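Local coordinates for CBS domain protein (Streptococcus pneumoniae serotype 4, PDB 7LZG) that is of unknown function but, as a paired CBS-domain protein, may sense adenosine-type ligands as many relatives do, at residues F60-Y72 with T86-V98. Residues are numbered along the deposited sequence; the frame is centred on the assembly and turned at random.
Sequences FVGTIGLRDIMAY and TDIVHMTKTDVAV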
loop_
_atom_site.group_PDB
_atom_site.type_symbol
_atom_site.label_atom_id
_atom_site.label_comp_id
_atom_site.label_asym_id
_atom_site.label_seq_id
_atom_site.Cartn_x
_atom_site.Cartn_y
_atom_site.Cartn_z
ATOM N N PHE B 60 9.476 -14.956 -13.265
ATOM C CA PHE B 60 9.296 -14.050 -12.137
ATOM C C PHE B 60 10.554 -14.019 -11.279
ATOM O O PHE B 60 10.972 -15.047 -10.736
ATOM C CB PHE B 60 8.090 -14.475 -11.303
ATOM C CG PHE B 60 7.912 -13.670 -10.047
ATOM C CD1 PHE B 60 7.343 -12.408 -10.092
ATOM C CD2 PHE B 60 8.313 -14.175 -8.820
ATOM C CE1 PHE B 60 7.179 -11.664 -8.940
ATOM C CE2 PHE B 60 8.151 -13.436 -7.663
ATOM C CZ PHE B 60 7.582 -12.180 -7.723
ATOM N N VAL B 61 11.154 -12.839 -11.155
ATOM C CA VAL B 61 12.322 -12.656 -10.301
ATOM C C VAL B 61 11.920 -12.176 -8.916
ATOM O O VAL B 61 12.342 -12.736 -7.901
ATOM C CB VAL B 61 13.312 -11.677 -10.967
ATOM C CG1 VAL B 61 14.592 -11.575 -10.150
ATOM C CG2 VAL B 61 13.607 -12.108 -12.391
ATOM N N GLY B 62 11.097 -11.136 -8.859
ATOM C CA GLY B 62 10.664 -10.588 -7.592
ATOM C C GLY B 62 9.933 -9.280 -7.809
ATOM O O GLY B 62 9.553 -8.937 -8.930
ATOM N N THR B 63 9.741 -8.560 -6.710
ATOM C CA THR B 63 9.131 -7.241 -6.733
ATOM C C THR B 63 10.167 -6.194 -6.352
ATOM O O THR B 63 11.132 -6.484 -5.640
ATOM C CB THR B 63 7.938 -7.159 -5.777
ATOM O OG1 THR B 63 8.382 -7.412 -4.438
ATOM C CG2 THR B 63 6.882 -8.183 -6.158
ATOM N N ILE B 64 9.962 -4.969 -6.831
ATOM C CA ILE B 64 10.884 -3.876 -6.560
ATOM C C ILE B 64 10.091 -2.601 -6.311
ATOM O O ILE B 64 9.008 -2.395 -6.868
ATOM C CB ILE B 64 11.900 -3.682 -7.710
ATOM C CG1 ILE B 64 13.057 -2.791 -7.258
ATOM C CG2 ILE B 64 11.220 -3.103 -8.944
ATOM C CD1 ILE B 64 14.131 -2.612 -8.298
ATOM N N GLY B 65 10.635 -1.752 -5.440
ATOM C CA GLY B 65 10.075 -0.443 -5.183
ATOM C C GLY B 65 11.180 0.590 -5.098
ATOM O O GLY B 65 12.364 0.269 -5.209
ATOM N N LEU B 66 10.767 1.843 -4.902
ATOM C CA LEU B 66 11.742 2.921 -4.791
ATOM C C LEU B 66 12.595 2.786 -3.539
ATOM O O LEU B 66 13.771 3.161 -3.552
ATOM C CB LEU B 66 11.030 4.270 -4.812
ATOM C CG LEU B 66 10.545 4.684 -6.198
ATOM C CD1 LEU B 66 9.711 5.943 -6.108
ATOM C CD2 LEU B 66 11.735 4.888 -7.118
ATOM N N ARG B 67 12.025 2.258 -2.452
ATOM C CA ARG B 67 12.818 2.036 -1.246
ATOM C C ARG B 67 13.942 1.043 -1.506
ATOM O O ARG B 67 15.055 1.207 -0.996
ATOM C CB ARG B 67 11.923 1.552 -0.106
ATOM C CG ARG B 67 12.681 1.227 1.175
ATOM C CD ARG B 67 11.743 0.753 2.271
ATOM N NE ARG B 67 10.902 -0.351 1.827
ATOM C CZ ARG B 67 10.074 -1.027 2.611
ATOM N NH1 ARG B 67 9.962 -0.750 3.900
ATOM N NH2 ARG B 67 9.343 -2.009 2.090
ATOM N N ASP B 68 13.671 0.011 -2.308
ATOM C CA ASP B 68 14.707 -0.961 -2.636
ATOM C C ASP B 68 15.842 -0.310 -3.415
ATOM O O ASP B 68 17.020 -0.567 -3.143
ATOM C CB ASP B 68 14.099 -2.116 -3.429
ATOM C CG ASP B 68 12.971 -2.799 -2.682
ATOM O OD1 ASP B 68 13.193 -3.229 -1.530
ATOM O OD2 ASP B 68 11.857 -2.893 -3.240
ATOM N N ILE B 69 15.506 0.545 -4.382
ATOM C CA ILE B 69 16.534 1.246 -5.144
ATOM C C ILE B 69 17.250 2.265 -4.267
ATOM O O ILE B 69 18.481 2.373 -4.294
ATOM C CB ILE B 69 15.912 1.905 -6.387
ATOM C CG1 ILE B 69 15.234 0.847 -7.260
ATOM C CG2 ILE B 69 16.966 2.668 -7.175
ATOM C CD1 ILE B 69 14.667 1.390 -8.550
HETATM N N MSE B 70 16.497 3.020 -3.472
HETATM C CA MSE B 70 17.070 4.082 -2.653
HETATM C C MSE B 70 17.984 3.533 -1.563
HETATM O O MSE B 70 19.086 4.040 -1.358
HETATM C CB MSE B 70 15.959 4.928 -2.028
HETATM C CG MSE B 70 16.074 6.412 -2.325
HETATM SE SE MSE B 70 16.348 6.775 -4.224
HETATM C CE MSE B 70 14.737 5.941 -4.939
ATOM N N ALA B 71 17.521 2.492 -0.865
ATOM C CA ALA B 71 18.335 1.895 0.188
ATOM C C ALA B 71 19.564 1.198 -0.378
ATOM O O ALA B 71 20.599 1.125 0.294
ATOM C CB ALA B 71 17.500 0.913 1.010
ATOM N N TYR B 72 19.473 0.682 -1.605
ATOM C CA TYR B 72 20.631 0.060 -2.234
ATOM C C TYR B 72 21.710 1.093 -2.537
ATOM O O TYR B 72 22.903 0.825 -2.350
ATOM C CB TYR B 72 20.198 -0.673 -3.504
ATOM C CG TYR B 72 21.288 -1.465 -4.191
ATOM C CD1 TYR B 72 22.104 -0.871 -5.143
ATOM C CD2 TYR B 72 21.491 -2.809 -3.902
ATOM C CE1 TYR B 72 23.094 -1.581 -5.782
ATOM C CE2 TYR B 72 22.485 -3.534 -4.540
ATOM C CZ TYR B 72 23.284 -2.910 -5.480
ATOM O OH TYR B 72 24.276 -3.608 -6.124
ATOM N N THR B 86 23.924 -0.460 -13.578
ATOM C CA THR B 86 23.536 -1.454 -12.584
ATOM C C THR B 86 22.139 -1.983 -12.878
ATOM O O THR B 86 21.181 -1.208 -12.965
ATOM C CB THR B 86 23.566 -0.855 -11.177
ATOM O OG1 THR B 86 24.823 -0.206 -10.951
ATOM C CG2 THR B 86 23.364 -1.945 -10.136
ATOM N N ASP B 87 22.023 -3.302 -13.006
ATOM C CA ASP B 87 20.721 -3.928 -13.184
ATOM C C ASP B 87 19.921 -3.885 -11.885
ATOM O O ASP B 87 20.478 -3.938 -10.786
ATOM C CB ASP B 87 20.885 -5.375 -13.647
ATOM C CG ASP B 87 21.622 -5.483 -14.967
ATOM O OD1 ASP B 87 21.897 -4.431 -15.584
ATOM O OD2 ASP B 87 21.926 -6.619 -15.389
ATOM N N ILE B 88 18.594 -3.794 -12.022
ATOM C CA ILE B 88 17.717 -3.751 -10.855
ATOM C C ILE B 88 17.606 -5.093 -10.151
ATOM O O ILE B 88 17.110 -5.145 -9.019
ATOM C CB ILE B 88 16.298 -3.274 -11.226
ATOM C CG1 ILE B 88 15.648 -4.229 -12.227
ATOM C CG2 ILE B 88 16.326 -1.849 -11.757
ATOM C CD1 ILE B 88 14.189 -3.924 -12.491
ATOM N N VAL B 89 18.046 -6.181 -10.790
ATOM C CA VAL B 89 17.990 -7.494 -10.155
ATOM C C VAL B 89 18.872 -7.534 -8.915
ATOM O O VAL B 89 18.597 -8.284 -7.968
ATOM C CB VAL B 89 18.382 -8.589 -11.167
ATOM C CG1 VAL B 89 19.805 -8.377 -11.664
ATOM C CG2 VAL B 89 18.215 -9.975 -10.557
ATOM N N HIS B 90 19.931 -6.723 -8.884
ATOM C CA HIS B 90 20.805 -6.678 -7.720
ATOM C C HIS B 90 20.137 -6.047 -6.507
ATOM O O HIS B 90 20.708 -6.098 -5.411
ATOM C CB HIS B 90 22.091 -5.923 -8.060
ATOM C CG HIS B 90 22.954 -6.622 -9.062
ATOM N ND1 HIS B 90 23.212 -7.975 -9.006
ATOM C CD2 HIS B 90 23.612 -6.159 -10.150
ATOM C CE1 HIS B 90 23.995 -8.313 -10.015
ATOM N NE2 HIS B 90 24.252 -7.230 -10.724
HETATM N N MSE B 91 18.956 -5.461 -6.670
HETATM C CA MSE B 91 18.238 -4.861 -5.554
HETATM C C MSE B 91 16.776 -5.279 -5.563
HETATM O O MSE B 91 15.971 -4.784 -4.776
HETATM C CB MSE B 91 18.350 -3.340 -5.602
HETATM C CG MSE B 91 17.663 -2.709 -6.797
HETATM SE SE MSE B 91 18.591 -1.102 -7.378
HETATM C CE MSE B 91 20.238 -1.939 -8.003
ATOM N N THR B 92 16.436 -6.190 -6.469
ATOM C CA THR B 92 15.087 -6.732 -6.508
ATOM C C THR B 92 14.864 -7.636 -5.302
ATOM O O THR B 92 15.727 -8.447 -4.953
ATOM C CB THR B 92 14.864 -7.504 -7.807
ATOM O OG1 THR B 92 15.087 -6.633 -8.921
ATOM C CG2 THR B 92 13.445 -8.043 -7.874
ATOM N N LYS B 93 13.714 -7.479 -4.652
ATOM C CA LYS B 93 13.382 -8.285 -3.479
ATOM C C LYS B 93 12.911 -9.651 -3.955
ATOM O O LYS B 93 11.767 -9.816 -4.385
ATOM C CB LYS B 93 12.325 -7.594 -2.627
ATOM C CG LYS B 93 12.042 -8.299 -1.308
ATOM C CD LYS B 93 10.954 -7.586 -0.522
ATOM C CE LYS B 93 10.602 -8.343 0.750
ATOM N NZ LYS B 93 9.473 -7.702 1.482
ATOM N N THR B 94 13.802 -10.635 -3.892
ATOM C CA THR B 94 13.463 -12.006 -4.240
ATOM C C THR B 94 12.890 -12.788 -3.066
ATOM O O THR B 94 12.361 -13.886 -3.270
ATOM C CB THR B 94 14.697 -12.731 -4.787
ATOM O OG1 THR B 94 15.735 -12.723 -3.799
ATOM C CG2 THR B 94 15.201 -12.037 -6.045
ATOM N N ASP B 95 12.975 -12.248 -1.850
ATOM C CA ASP B 95 12.453 -12.919 -0.659
ATOM C C ASP B 95 11.021 -12.448 -0.397
ATOM O O ASP B 95 10.717 -11.757 0.577
ATOM C CB ASP B 95 13.363 -12.661 0.535
ATOM C CG ASP B 95 12.965 -13.467 1.757
ATOM O OD1 ASP B 95 13.161 -14.701 1.747
ATOM O OD2 ASP B 95 12.457 -12.867 2.727
ATOM N N VAL B 96 10.132 -12.839 -1.309
ATOM C CA VAL B 96 8.714 -12.517 -1.221
ATOM C C VAL B 96 7.913 -13.806 -1.304
ATOM O O VAL B 96 8.343 -14.791 -1.913
ATOM C CB VAL B 96 8.266 -11.534 -2.326
ATOM C CG1 VAL B 96 9.018 -10.219 -2.211
ATOM C CG2 VAL B 96 8.464 -12.149 -3.703
ATOM N N ALA B 97 6.735 -13.795 -0.687
ATOM C CA ALA B 97 5.827 -14.933 -0.736
ATOM C C ALA B 97 4.900 -14.794 -1.937
ATOM O O ALA B 97 4.304 -13.734 -2.150
ATOM C CB ALA B 97 5.016 -15.038 0.555
ATOM N N VAL B 98 4.790 -15.864 -2.724
ATOM C CA VAL B 98 3.919 -15.869 -3.895
ATOM C C VAL B 98 2.908 -17.000 -3.759
ATOM O O VAL B 98 2.958 -17.779 -2.801
ATOM C CB VAL B 98 4.729 -16.005 -5.197
ATOM C CG1 VAL B 98 5.790 -14.917 -5.283
ATOM C CG2 VAL B 98 5.361 -17.385 -5.292
#
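Selenomethionine Met91 meets Tyr72 with its terminal methyl over one face of the phenol ring: Met91 CE stands 3.8 Å from the Tyr72 ring centroid and 21° off the normal, displaced toward the CD1-CE1 rim, which fits a CH-pi contact. The selenium approaches the same ring obliquely, giving the Met-aromatic pair, and Met91 SE lies 3.9 Å from Ile69 CG1. The bent Met91 chain explains this double use: CG sits between backbone N and carbonyl carbon (chi1 66°), and a further turn about CG-SE (chi3 67°) brings CE to the tyrosine. On the strand side, Ile64 CD1 lies 3.7 Å from Ile88 CB and also touches Met91 CG; the extended Ile64 side chain crosses that of Ile88 at about a right angle.

Past Met91, the loop runs antiparallel to strand 60-65 through a single bridge, Thr63 with Lys93. Its firmer bond is Lys93 N to Thr63 O, 2.9 Å; the return bond from Thr63 N to Lys93 O is weak. Lys93 CB rests near Thr63 O, but the extended chain carries its ammonium away. The Thr92 hydroxyl comes to Ile88 O from above the carbonyl plane, opposite the face used by Met91 N, while Thr92 CG2 packs 3.6 Å from Thr63 O. Farther along, Val96 CG2 reaches the Phe60 ring at its edge, and Val98 CG1 lies 3.7 Å from Phe60 CE2.

Asp68 OD2 accepts Gly65 N through its anti lone pair and forms a salt bridge with Arg50, tying the helix start to strand 50-54. The loop 86-98, in the second CBS sequence range, thus packs on the strand and helix of the first chiefly through apolar side chains, while the backbone bridge, one sound bond and one weak, sets the register.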